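Local coordinates for protein phiAB6 tailspike (Unidentified phage, PDB 5JS4) that probably binds the exopolysaccharide of the host bacterium Acinetobacter baumannii and cuts it into fragments, as the trimeric beta-helical tailspike of the phage, at residues Asn389-Tyr394 with Asn417-Leu422. Sequence-based numbering, arbitrary orientation.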
# COMPACT_ATOMS: atom_id res chain seq x y z
N ASN A 389 0.73 9.70 -14.12
CA ASN A 389 0.60 11.16 -14.22
C ASN A 389 -0.01 11.57 -15.55
O ASN A 389 0.65 12.15 -16.41
CB ASN A 389 1.95 11.86 -13.97
CG ASN A 389 2.37 11.84 -12.51
OD1 ASN A 389 2.54 12.89 -11.88
ND2 ASN A 389 2.52 10.65 -11.96
N ALA A 390 -1.29 11.24 -15.70
CA ALA A 390 -2.00 11.46 -16.94
C ALA A 390 -3.35 12.08 -16.67
O ALA A 390 -4.07 11.64 -15.77
CB ALA A 390 -2.16 10.15 -17.69
N TRP A 391 -3.69 13.10 -17.45
CA TRP A 391 -5.00 13.72 -17.42
C TRP A 391 -5.69 13.35 -18.72
O TRP A 391 -5.31 13.81 -19.79
CB TRP A 391 -4.89 15.23 -17.21
CG TRP A 391 -4.14 15.56 -15.93
CD1 TRP A 391 -4.19 14.85 -14.77
CD2 TRP A 391 -3.25 16.65 -15.70
NE1 TRP A 391 -3.37 15.42 -13.83
CE2 TRP A 391 -2.78 16.53 -14.37
CE3 TRP A 391 -2.78 17.72 -16.48
CZ2 TRP A 391 -1.88 17.44 -13.81
CZ3 TRP A 391 -1.88 18.62 -15.92
CH2 TRP A 391 -1.44 18.47 -14.60
N LEU A 392 -6.69 12.47 -18.61
CA LEU A 392 -7.32 11.83 -19.76
C LEU A 392 -8.78 12.26 -19.82
O LEU A 392 -9.63 11.70 -19.12
CB LEU A 392 -7.18 10.31 -19.65
CG LEU A 392 -5.75 9.78 -19.57
CD1 LEU A 392 -5.73 8.26 -19.47
CD2 LEU A 392 -4.91 10.24 -20.75
N TYR A 393 -9.05 13.27 -20.64
CA TYR A 393 -10.34 13.95 -20.65
C TYR A 393 -11.12 13.70 -21.94
O TYR A 393 -10.56 13.72 -23.03
CB TYR A 393 -10.14 15.46 -20.48
CG TYR A 393 -9.91 15.96 -19.06
CD1 TYR A 393 -8.99 15.34 -18.21
CD2 TYR A 393 -10.59 17.08 -18.58
CE1 TYR A 393 -8.77 15.81 -16.93
CE2 TYR A 393 -10.37 17.56 -17.30
CZ TYR A 393 -9.46 16.92 -16.47
OH TYR A 393 -9.23 17.38 -15.20
N TYR A 394 -12.42 13.46 -21.78
CA TYR A 394 -13.39 13.45 -22.89
C TYR A 394 -13.25 12.32 -23.92
O TYR A 394 -13.73 12.46 -25.04
CB TYR A 394 -13.40 14.80 -23.64
CG TYR A 394 -13.29 16.05 -22.78
CD1 TYR A 394 -13.91 16.14 -21.54
CD2 TYR A 394 -12.57 17.15 -23.24
CE1 TYR A 394 -13.81 17.29 -20.77
CE2 TYR A 394 -12.46 18.31 -22.48
CZ TYR A 394 -13.08 18.37 -21.25
OH TYR A 394 -12.96 19.52 -20.49
N ASN A 417 -1.76 7.74 -10.64
CA ASN A 417 -1.95 9.18 -10.79
C ASN A 417 -2.63 9.53 -12.11
O ASN A 417 -2.13 10.35 -12.88
CB ASN A 417 -0.60 9.94 -10.69
CG ASN A 417 0.17 9.67 -9.40
OD1 ASN A 417 1.37 9.95 -9.34
ND2 ASN A 417 -0.50 9.18 -8.38
N ILE A 418 -3.77 8.89 -12.38
CA ILE A 418 -4.52 9.13 -13.60
C ILE A 418 -5.87 9.76 -13.28
O ILE A 418 -6.62 9.24 -12.44
CB ILE A 418 -4.77 7.86 -14.43
CG1 ILE A 418 -3.48 7.05 -14.60
CG2 ILE A 418 -5.35 8.23 -15.79
CD1 ILE A 418 -3.69 5.67 -15.20
N TYR A 419 -6.15 10.87 -13.95
CA TYR A 419 -7.41 11.60 -13.82
C TYR A 419 -8.22 11.36 -15.10
O TYR A 419 -7.90 11.92 -16.15
CB TYR A 419 -7.11 13.09 -13.65
CG TYR A 419 -8.18 13.97 -13.03
CD1 TYR A 419 -9.54 13.64 -13.09
CD2 TYR A 419 -7.83 15.16 -12.42
CE1 TYR A 419 -10.50 14.47 -12.53
CE2 TYR A 419 -8.78 15.99 -11.86
CZ TYR A 419 -10.11 15.64 -11.91
OH TYR A 419 -11.04 16.49 -11.34
N PHE A 420 -9.24 10.51 -15.00
CA PHE A 420 -10.18 10.29 -16.10
C PHE A 420 -11.39 11.21 -15.88
O PHE A 420 -12.08 11.07 -14.86
CB PHE A 420 -10.68 8.84 -16.12
CG PHE A 420 -9.60 7.80 -16.29
CD1 PHE A 420 -9.23 7.37 -17.56
CD2 PHE A 420 -9.00 7.20 -15.19
CE1 PHE A 420 -8.26 6.39 -17.72
CE2 PHE A 420 -8.04 6.22 -15.34
CZ PHE A 420 -7.67 5.81 -16.61
N GLN A 421 -11.66 12.12 -16.81
CA GLN A 421 -12.79 13.05 -16.65
C GLN A 421 -13.66 13.16 -17.90
O GLN A 421 -13.16 13.31 -19.02
CB GLN A 421 -12.30 14.45 -16.25
CG GLN A 421 -13.44 15.39 -15.88
CD GLN A 421 -12.98 16.70 -15.25
OE1 GLN A 421 -12.08 16.71 -14.40
NE2 GLN A 421 -13.60 17.80 -15.65
N LEU A 422 -14.97 13.08 -17.68
CA LEU A 422 -15.99 13.38 -18.70
C LEU A 422 -15.87 12.54 -19.98
O LEU A 422 -16.14 13.03 -21.08
CB LEU A 422 -16.01 14.89 -18.99
CG LEU A 422 -16.74 15.72 -17.93
CD1 LEU A 422 -16.41 17.20 -18.06
CD2 LEU A 422 -18.25 15.50 -18.02
O HOH W 1 3.71 12.34 -9.13
O HOH W 2 -3.52 12.96 -12.07
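Neighbouring coils of the parallel beta-helix meet here. A390 lies level with I418, and each later residue with its counterpart, through Y394 and L422. Strands 390-393 and 418-421 run parallel, their axes 4.8 Å apart. Five backbone hydrogen bonds join the two segments, from A390 N to N417 O at one end to Y394 N to Q421 O at the other.

Where the chain turns a corner in both coils, N389 and N417 stand side by side. N389 ND2 gives a weak, bent bond to N417 OD1 at 2.9 Å, with the amide planes 73° apart.

A390, L392, I418 and F420 form one apolar face, where L392 CD1 touches F420 CE1 (3.6 Å) and I418 CG2 (3.7 Å). W391, Y393, Y419 and Q421 share the other face, part of which packs against a second subunit of the trimer. There the edge of the Y393 ring is turned toward the Y419 face, with planes at 58°. Y393 OH bonds to Y360 OH of the second subunit, and Y419 OH to E445 of the next coil.

Y394 lines a pocket that holds malonic acid, probably from the crystallisation liquor. Its ring edge meets L422 CB, 3.5 Å from Y394 CD1. One face of the Y394 ring lies over Y393 CB. Q421 CG is trans to the backbone N, and the extended chain carries its amide across the Y393 ring. Q421 CB sits 3.6 Å from the Y393 ring centroid, a CH-pi contact 5° off the normal.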